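Local structure of extracellular solute-binding protein family 1 (Kribbella flavida, 5IXP) at residues R134-V137 and A138-F141; D221-T224 and K225-T229; Q325-P328 and Y329-N332; K374-S377 and S378-W381. The protein probably captures a solute outside the cell and delivers it to a membrane ABC transporter for uptake. All coordinates share one frame; numbering follows the deposited sequence.

Interaction 1. Residues R134-V137 and A138-F141; sequences RAEV and AKLF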
loop_
_atom_site.group_PDB
_atom_site.type_symbol
_atom_site.label_atom_id
_atom_site.label_comp_id
_atom_site.label_asym_id
_atom_site.label_seq_id
_atom_site.Cartn_x
_atom_site.Cartn_y
_atom_site.Cartn_z
ATOM N N ARG A 134 20.690 9.992 -7.439
ATOM C CA ARG A 134 19.533 9.105 -7.554
ATOM C C ARG A 134 19.423 8.479 -8.944
ATOM O O ARG A 134 18.882 7.376 -9.080
ATOM C CB ARG A 134 18.237 9.847 -7.182
ATOM C CG ARG A 134 17.762 10.898 -8.172
ATOM C CD ARG A 134 16.442 11.543 -7.714
ATOM N NE ARG A 134 16.630 12.330 -6.494
ATOM C CZ ARG A 134 16.967 13.618 -6.471
ATOM N NH1 ARG A 134 17.132 14.237 -5.309
ATOM N NH2 ARG A 134 17.137 14.291 -7.606
ATOM N N ALA A 135 19.936 9.148 -9.986
ATOM C CA ALA A 135 19.901 8.537 -11.312
ATOM C C ALA A 135 20.859 7.357 -11.405
ATOM O O ALA A 135 20.560 6.362 -12.077
ATOM C CB ALA A 135 20.215 9.578 -12.389
ATOM N N GLU A 136 21.995 7.434 -10.716
ATOM C CA GLU A 136 22.918 6.305 -10.683
ATOM C C GLU A 136 22.438 5.210 -9.737
ATOM O O GLU A 136 22.597 4.018 -10.033
ATOM C CB GLU A 136 24.307 6.786 -10.269
ATOM C CG GLU A 136 24.934 7.764 -11.256
ATOM C CD GLU A 136 25.256 7.109 -12.586
ATOM O OE1 GLU A 136 25.424 5.874 -12.615
ATOM O OE2 GLU A 136 25.352 7.830 -13.602
ATOM N N VAL A 137 21.875 5.592 -8.588
ATOM C CA VAL A 137 21.364 4.598 -7.641
ATOM C C VAL A 137 20.254 3.771 -8.277
ATOM O O VAL A 137 20.173 2.551 -8.076
ATOM C CB VAL A 137 20.895 5.292 -6.346
ATOM C CG1 VAL A 137 20.099 4.326 -5.450
ATOM C CG2 VAL A 137 22.100 5.859 -5.584
ATOM N N ALA A 138 19.393 4.416 -9.070
ATOM C CA ALA A 138 18.308 3.702 -9.738
ATOM C C ALA A 138 18.820 2.528 -10.569
ATOM O O ALA A 138 18.129 1.509 -10.692
ATOM C CB ALA A 138 17.504 4.670 -10.617
ATOM N N LYS A 139 20.023 2.643 -11.141
ATOM C CA LYS A 139 20.555 1.558 -11.960
ATOM C C LYS A 139 20.997 0.356 -11.139
ATOM O O LYS A 139 21.181 -0.721 -11.707
ATOM C CB LYS A 139 21.730 2.053 -12.799
ATOM C CG LYS A 139 21.408 3.234 -13.697
ATOM C CD LYS A 139 22.673 3.721 -14.397
ATOM C CE LYS A 139 22.420 4.990 -15.178
ATOM N NZ LYS A 139 23.677 5.499 -15.798
ATOM N N LEU A 140 21.164 0.507 -9.825
ATOM C CA LEU A 140 21.576 -0.612 -8.984
ATOM C C LEU A 140 20.467 -1.628 -8.744
ATOM O O LEU A 140 20.769 -2.793 -8.454
ATOM C CB LEU A 140 22.048 -0.111 -7.623
ATOM C CG LEU A 140 23.325 0.695 -7.496
ATOM C CD1 LEU A 140 23.479 1.110 -6.038
ATOM C CD2 LEU A 140 24.497 -0.144 -7.950
ATOM N N PHE A 141 19.203 -1.223 -8.828
ATOM C CA PHE A 141 18.118 -2.044 -8.284
ATOM C C PHE A 141 17.057 -2.481 -9.287
ATOM O O PHE A 141 15.868 -2.392 -8.962
ATOM C CB PHE A 141 17.368 -1.282 -7.186
ATOM C CG PHE A 141 18.244 -0.712 -6.127
ATOM C CD1 PHE A 141 19.355 -1.408 -5.676
ATOM C CD2 PHE A 141 17.956 0.531 -5.577
ATOM C CE1 PHE A 141 20.168 -0.874 -4.693
ATOM C CE2 PHE A 141 18.761 1.064 -4.590
ATOM C CZ PHE A 141 19.876 0.361 -4.152
#
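Val137 holds CG1 anti to its backbone nitrogen (chi1 169°), while Phe141 turns its ring the other way round, CG anti to the carbonyl carbon (chi1 -52°), and the two side chains end up alongside each other, pointing the same way. Contact is made by one methyl and one ring corner: Val137 CG1 sits 3.6 Å from Phe141 CE2. Over one face of the same ring, displaced toward its rim, lies the carbonyl oxygen of Val137. That oxygen is already taken, accepting from Leu140 N at 2.9 Å. Behind it an i to i+4 bond runs from Ala138 N to Arg134 O at 3.0 Å, whereas Lys139 N reaches back three residues, to Glu136 O at 3.1 Å, and a type I turn follows from Ala138 to Phe141. Glu136 and the extended Lys139, both exposed, run side by side into a long salt bridge, OE2 to NZ 3.6 Å. Val137 packs on Tyr120 and Phe141 on Ile118, both of strand 108-121, and the ring of Phe141 also meets Tyr147 of helix 144-157 edge-to-face.

Interaction 2. Residues D221-T224 and K225-T229; sequences DAWT and KAFRT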
loop_
_atom_site.group_PDB
_atom_site.type_symbol
_atom_site.label_atom_id
_atom_site.label_comp_id
_atom_site.label_asym_id
_atom_site.label_seq_id
_atom_site.Cartn_x
_atom_site.Cartn_y
_atom_site.Cartn_z
ATOM N N ASP A 221 8.443 0.747 18.662
ATOM C CA ASP A 221 9.263 1.802 19.250
ATOM C C ASP A 221 10.716 1.687 18.804
ATOM O O ASP A 221 11.360 2.696 18.496
ATOM C CB ASP A 221 9.165 1.766 20.776
ATOM C CG ASP A 221 7.805 2.209 21.283
ATOM O OD1 ASP A 221 7.230 3.134 20.678
ATOM O OD2 ASP A 221 7.313 1.641 22.287
ATOM N N ALA A 222 11.248 0.464 18.759
ATOM C CA ALA A 222 12.635 0.288 18.339
ATOM C C ALA A 222 12.833 0.754 16.899
ATOM O O ALA A 222 13.819 1.430 16.585
ATOM C CB ALA A 222 13.050 -1.174 18.498
ATOM N N TRP A 223 11.897 0.407 16.019
ATOM C CA TRP A 223 11.951 0.853 14.629
ATOM C C TRP A 223 11.935 2.375 14.542
ATOM O O TRP A 223 12.765 2.982 13.857
ATOM C CB TRP A 223 10.772 0.239 13.878
ATOM C CG TRP A 223 10.631 0.547 12.429
ATOM C CD1 TRP A 223 11.244 -0.095 11.379
ATOM C CD2 TRP A 223 9.757 1.521 11.849
ATOM N NE1 TRP A 223 10.821 0.446 10.185
ATOM C CE2 TRP A 223 9.910 1.439 10.446
ATOM C CE3 TRP A 223 8.875 2.468 12.381
ATOM C CZ2 TRP A 223 9.206 2.261 9.571
ATOM C CZ3 TRP A 223 8.171 3.285 11.511
ATOM C CH2 TRP A 223 8.346 3.180 10.121
ATOM N N THR A 224 10.998 3.009 15.246
ATOM C CA THR A 224 10.905 4.467 15.238
ATOM C C THR A 224 12.216 5.107 15.682
ATOM O O THR A 224 12.745 5.997 15.007
ATOM C CB THR A 224 9.753 4.913 16.139
ATOM O OG1 THR A 224 8.546 4.309 15.677
ATOM C CG2 THR A 224 9.594 6.421 16.108
ATOM N N LYS A 225 12.758 4.661 16.820
ATOM C CA LYS A 225 13.999 5.248 17.319
ATOM C C LYS A 225 15.159 5.008 16.362
ATOM O O LYS A 225 16.076 5.831 16.280
ATOM C CB LYS A 225 14.338 4.684 18.700
ATOM C CG LYS A 225 13.251 4.891 19.763
ATOM C CD LYS A 225 12.418 6.144 19.506
ATOM C CE LYS A 225 10.995 5.991 20.048
ATOM N NZ LYS A 225 10.354 7.311 20.342
ATOM N N ALA A 226 15.131 3.903 15.616
ATOM C CA ALA A 226 16.268 3.563 14.768
ATOM C C ALA A 226 16.466 4.548 13.622
ATOM O O ALA A 226 17.546 4.561 13.013
ATOM C CB ALA A 226 16.102 2.151 14.223
ATOM N N PHE A 227 15.465 5.381 13.320
ATOM C CA PHE A 227 15.665 6.397 12.292
ATOM C C PHE A 227 16.671 7.461 12.706
ATOM O O PHE A 227 17.139 8.214 11.844
ATOM C CB PHE A 227 14.330 7.047 11.915
ATOM C CG PHE A 227 13.486 6.197 11.000
ATOM C CD1 PHE A 227 13.669 6.251 9.621
ATOM C CD2 PHE A 227 12.526 5.326 11.517
ATOM C CE1 PHE A 227 12.901 5.456 8.766
ATOM C CE2 PHE A 227 11.746 4.529 10.670
ATOM C CZ PHE A 227 11.934 4.599 9.292
ATOM N N ARG A 228 17.023 7.537 13.990
ATOM C CA ARG A 228 18.040 8.464 14.463
ATOM C C ARG A 228 19.401 7.794 14.617
ATOM O O ARG A 228 20.241 8.276 15.382
ATOM C CB ARG A 228 17.599 9.107 15.781
ATOM C CG ARG A 228 16.575 10.236 15.611
ATOM C CD ARG A 228 15.276 9.946 16.342
ATOM N NE ARG A 228 15.489 9.330 17.650
ATOM C CZ ARG A 228 14.549 9.198 18.590
ATOM N NH1 ARG A 228 13.308 9.619 18.369
ATOM N NH2 ARG A 228 14.843 8.621 19.754
ATOM N N THR A 229 19.623 6.686 13.911
ATOM C CA THR A 229 20.856 5.913 13.963
ATOM C C THR A 229 21.228 5.504 12.542
ATOM O O THR A 229 20.501 5.781 11.579
ATOM C CB THR A 229 20.709 4.644 14.813
ATOM O OG1 THR A 229 19.932 3.684 14.081
ATOM C CG2 THR A 229 20.025 4.940 16.151
#
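Trp223 and Phe227, four residues apart, meet as a T-shaped pair: the edge of Phe227 is directed at the indole face, with the planes at 89° and the centroid of the indole six-membered ring 4.8 Å from that of the phenyl ring. Their torsions differ. Trp223 swings CG anti to its backbone nitrogen (chi1 -179°), whereas Phe227 keeps CG beside its own (chi1 -78°), and this carries the phenyl corner back over the indole. CE2 of Phe227 does most of the touching, 3.6 Å from CZ2 of Trp223, with its CZ close behind. At the phenyl edge, near the ring plane, lies Thr224 O, which also accepts from Phe227 N at 3.3 Å. The indole is fixed from elsewhere too, since NE1 is bonded to Asp165. With an alanine here instead of Trp223, the Phe227 edge would probably lose the face it presses on, and Asp165 its indole donor. Lys225 keeps CG beside its backbone nitrogen, which lays CG 3.2 Å from Asp221 O, the oxygen that accepts from Lys225 N; the bend at chi2 holds CD and CE near it. Further on, Thr229 OG1 bonds Ala226 O at 2.8 Å, and Thr229 N shares that acceptor. The aromatic pair lies on one side of the last turns of the helix, and i to i+3 backbone bonds with a type I turn, Ala226 to Thr229, carry the chain out toward strand 232-238.

Interaction 3. Residues Q325-P328 and Y329-N332; sequences QVNP and YFNN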
loop_
_atom_site.group_PDB
_atom_site.type_symbol
_atom_site.label_atom_id
_atom_site.label_comp_id
_atom_site.label_asym_id
_atom_site.label_seq_id
_atom_site.Cartn_x
_atom_site.Cartn_y
_atom_site.Cartn_z
ATOM N N GLN A 325 5.950 18.768 -7.793
ATOM C CA GLN A 325 6.181 18.599 -6.365
ATOM C C GLN A 325 7.619 18.171 -6.105
ATOM O O GLN A 325 8.134 17.255 -6.752
ATOM C CB GLN A 325 5.210 17.571 -5.784
ATOM C CG GLN A 325 5.241 17.503 -4.268
ATOM C CD GLN A 325 4.616 16.232 -3.723
ATOM O OE1 GLN A 325 4.568 15.205 -4.408
ATOM N NE2 GLN A 325 4.117 16.296 -2.488
ATOM N N VAL A 326 8.261 18.841 -5.155
ATOM C CA VAL A 326 9.623 18.543 -4.742
ATOM C C VAL A 326 9.605 18.300 -3.239
ATOM O O VAL A 326 8.772 18.854 -2.516
ATOM C CB VAL A 326 10.576 19.701 -5.129
ATOM C CG1 VAL A 326 11.954 19.496 -4.555
ATOM C CG2 VAL A 326 10.649 19.839 -6.647
ATOM N N ASN A 327 10.497 17.435 -2.764
ATOM C CA ASN A 327 10.586 17.181 -1.329
ATOM C C ASN A 327 11.920 17.694 -0.807
ATOM O O ASN A 327 12.946 17.010 -0.948
ATOM C CB ASN A 327 10.426 15.689 -1.028
ATOM C CG ASN A 327 10.333 15.396 0.471
ATOM O OD1 ASN A 327 11.170 15.848 1.259
ATOM N ND2 ASN A 327 9.307 14.635 0.868
ATOM N N PRO A 328 11.959 18.878 -0.186
ATOM C CA PRO A 328 13.251 19.417 0.279
ATOM C C PRO A 328 13.994 18.505 1.245
ATOM O O PRO A 328 15.226 18.408 1.168
ATOM C CB PRO A 328 12.848 20.740 0.944
ATOM C CG PRO A 328 11.525 21.081 0.346
ATOM C CD PRO A 328 10.839 19.785 0.118
ATOM N N TYR A 329 13.284 17.836 2.157
ATOM C CA TYR A 329 13.959 16.966 3.117
ATOM C C TYR A 329 14.729 15.858 2.412
ATOM O O TYR A 329 15.858 15.532 2.802
ATOM C CB TYR A 329 12.946 16.369 4.092
ATOM C CG TYR A 329 13.563 15.640 5.267
ATOM C CD1 TYR A 329 13.773 16.296 6.473
ATOM C CD2 TYR A 329 13.924 14.296 5.179
ATOM C CE1 TYR A 329 14.327 15.644 7.558
ATOM C CE2 TYR A 329 14.476 13.630 6.265
ATOM C CZ TYR A 329 14.677 14.314 7.453
ATOM O OH TYR A 329 15.220 13.675 8.541
ATOM N N PHE A 330 14.141 15.272 1.367
ATOM C CA PHE A 330 14.784 14.195 0.615
ATOM C C PHE A 330 15.622 14.758 -0.536
ATOM O O PHE A 330 15.439 14.422 -1.707
ATOM C CB PHE A 330 13.735 13.205 0.117
ATOM C CG PHE A 330 13.249 12.275 1.180
ATOM C CD1 PHE A 330 12.300 12.692 2.100
ATOM C CD2 PHE A 330 13.769 10.994 1.287
ATOM C CE1 PHE A 330 11.863 11.842 3.099
ATOM C CE2 PHE A 330 13.337 10.138 2.283
ATOM C CZ PHE A 330 12.385 10.567 3.196
ATOM N N ASN A 331 16.561 15.636 -0.170
ATOM C CA ASN A 331 17.542 16.193 -1.108
ATOM C C ASN A 331 16.860 16.848 -2.309
ATOM O O ASN A 331 17.332 16.757 -3.444
ATOM C CB ASN A 331 18.538 15.115 -1.562
ATOM C CG ASN A 331 19.744 15.698 -2.293
ATOM O OD1 ASN A 331 20.226 16.775 -1.950
ATOM N ND2 ASN A 331 20.226 14.991 -3.308
ATOM N N ASN A 332 15.728 17.513 -2.057
ATOM C CA ASN A 332 14.980 18.204 -3.110
ATOM C C ASN A 332 14.603 17.252 -4.238
ATOM O O ASN A 332 14.625 17.622 -5.411
ATOM C CB ASN A 332 15.763 19.396 -3.665
ATOM C CG ASN A 332 15.827 20.544 -2.698
ATOM O OD1 ASN A 332 14.804 20.990 -2.184
ATOM N ND2 ASN A 332 17.029 21.033 -2.443
#
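Asn327 brings its amide oxygen to the edge of the Phe330 ring, near the ring plane, with OD1 3.5 Å from CD1 of Phe330. Amide and ring planes stand almost perpendicular, 87° apart. The Phe330 ring also meets that of Trp257, their planes at about 50°. The same amide oxygen takes Phe330 N at 3.0 Å; this donor sits above the amide carbonyl plane, yet its N-H points fairly directly at OD1. With CG anti to the backbone nitrogen (chi1 -173°), the Asn327 side chain folds forward over the start of the turn, where OD1 also lies 3.0 Å from Tyr329 N. The Asn327 main-chain oxygen adds a weak bond from Phe330 N, so side chain and backbone of one residue share a single donor. Phe330 itself is the centre of an inverse gamma turn, closed by a weak bond from Asn331 N to Tyr329 O. Beyond it the chain doubles back. Asn332 N makes a weak bond to Pro328 O, while Asn332 OD1 comes within 3.3 Å of Pro328 CA. Nearby, Val326 CG1 rests 3.4 Å from Asn332 O. All this belongs to the loop joining helix 320-323 to helix 335-344. Phe330 packs on Leu242 and Ile245 of helix 241-249, Tyr329 covers Ala246 and Ala249 of the same helix and bonds Gly250 through its hydroxyl, and Asn331 bonds Asp258 on strand 257-260.

Interaction 4. Residues K374-S377 and S378-W381; sequences KQSS and SAAW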
loop_
_atom_site.group_PDB
_atom_site.type_symbol
_atom_site.label_atom_id
_atom_site.label_comp_id
_atom_site.label_asym_id
_atom_site.label_seq_id
_atom_site.Cartn_x
_atom_site.Cartn_y
_atom_site.Cartn_z
ATOM N N LYS A 374 14.641 -16.545 16.433
ATOM C CA LYS A 374 13.869 -17.372 17.348
ATOM C C LYS A 374 13.529 -18.744 16.783
ATOM O O LYS A 374 13.105 -19.619 17.543
ATOM C CB LYS A 374 12.575 -16.651 17.744
ATOM C CG LYS A 374 12.801 -15.299 18.416
ATOM C CD LYS A 374 11.476 -14.658 18.798
ATOM C CE LYS A 374 11.650 -13.527 19.816
ATOM N NZ LYS A 374 12.163 -12.279 19.209
ATOM N N GLN A 375 13.694 -18.953 15.481
ATOM C CA GLN A 375 13.338 -20.214 14.849
ATOM C C GLN A 375 14.156 -20.336 13.573
ATOM O O GLN A 375 14.403 -19.330 12.902
ATOM C CB GLN A 375 11.833 -20.281 14.543
ATOM C CG GLN A 375 11.327 -21.650 14.117
ATOM C CD GLN A 375 9.822 -21.679 13.882
ATOM O OE1 GLN A 375 9.210 -20.656 13.562
ATOM N NE2 GLN A 375 9.215 -22.857 14.056
ATOM N N SER A 376 14.583 -21.556 13.253
ATOM C CA SER A 376 15.309 -21.766 12.007
ATOM C C SER A 376 14.380 -21.589 10.807
ATOM O O SER A 376 13.151 -21.670 10.912
ATOM C CB SER A 376 15.942 -23.158 11.959
ATOM O OG SER A 376 14.956 -24.150 11.719
ATOM N N SER A 377 14.998 -21.349 9.647
ATOM C CA SER A 377 14.242 -21.127 8.418
ATOM C C SER A 377 13.358 -22.321 8.082
ATOM O O SER A 377 12.180 -22.161 7.747
ATOM C CB SER A 377 15.200 -20.833 7.259
ATOM O OG SER A 377 14.530 -20.952 6.006
ATOM N N SER A 378 13.910 -23.536 8.147
ATOM C CA SER A 378 13.111 -24.691 7.755
ATOM C C SER A 378 11.969 -24.935 8.739
ATOM O O SER A 378 10.851 -25.251 8.325
ATOM C CB SER A 378 13.995 -25.931 7.624
ATOM O OG SER A 378 14.303 -26.435 8.903
ATOM N N ALA A 379 12.220 -24.778 10.044
ATOM C CA ALA A 379 11.151 -24.985 11.022
ATOM C C ALA A 379 10.072 -23.915 10.896
ATOM O O ALA A 379 8.877 -24.203 11.025
ATOM C CB ALA A 379 11.718 -25.000 12.442
ATOM N N ALA A 380 10.478 -22.671 10.645
ATOM C CA ALA A 380 9.492 -21.604 10.495
ATOM C C ALA A 380 8.647 -21.804 9.243
ATOM O O ALA A 380 7.437 -21.534 9.250
ATOM C CB ALA A 380 10.197 -20.251 10.463
ATOM N N TRP A 381 9.271 -22.248 8.151
ATOM C CA TRP A 381 8.519 -22.458 6.923
ATOM C C TRP A 381 7.503 -23.577 7.097
ATOM O O TRP A 381 6.354 -23.446 6.660
ATOM C CB TRP A 381 9.470 -22.751 5.761
ATOM C CG TRP A 381 8.758 -23.122 4.493
ATOM C CD1 TRP A 381 8.577 -24.378 3.989
ATOM C CD2 TRP A 381 8.131 -22.224 3.571
ATOM N NE1 TRP A 381 7.872 -24.316 2.807
ATOM C CE2 TRP A 381 7.588 -23.005 2.529
ATOM C CE3 TRP A 381 7.980 -20.834 3.523
ATOM C CZ2 TRP A 381 6.897 -22.444 1.456
ATOM C CZ3 TRP A 381 7.300 -20.277 2.452
ATOM C CH2 TRP A 381 6.763 -21.083 1.434
#
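This is an N-cap: Ser376 closes the start of helix 377-392, the last helix of the chain, at the end of the short loop from helix 356-371. The capping bond runs from Ala379 N to Ser376 OG at 3.3 Å, and it is possible because OG stands between the backbone nitrogen and the carbonyl carbon (chi1 75°), turned toward the first turn of the helix. The regular ladder begins at once, with Ala380 N to Ser376 O and Trp381 N to Ser377 O, both 2.9 Å. Gln375 lays its extended side chain alongside this first turn. Its CG packs 3.8 Å from Ala379 CB, and its amide reaches past to Ala380, while both polar ends are held from elsewhere: OE1 by Arg369 of helix 356-371, NE2 by Gln383 one turn further along. Cutting Gln375 back to an alanine is likely to leave Arg369 and Gln383 without these amide partners and to remove the amide packed against Ala380. Helix 195-209 also packs on this helix start, where Ser377 OG bonds Trp201 and the Trp381 ring makes a cation-pi contact with Lys198. At the closest point of the glutamine contact, OE1 of Gln375 lies 3.2 Å from Ala380 CA.

In the fold
Along the chain the four contacts follow in series, 1 to 4, each a local turn or helix end. Interactions 1 and 3 touch although nearly two hundred residues separate them: their centres are about 17 Å apart, Arg134 makes a weak bond to Asn331 O, and Arg134 and Asn331 join at Asp258 on strand 257-260. Interaction 2 lies about 22 Å from interaction 3, centre to centre, and both rest on helix 241-249, where Phe227 and Phe330 meet Ile245. Interaction 4 is about 26 Å from interaction 2 and 41 Å from interaction 3 between centres; it begins the C-terminal helix 377-392, among helices 195-209 and 356-371. Distant parts of the sequence are thus tied together through shared helices and one strand.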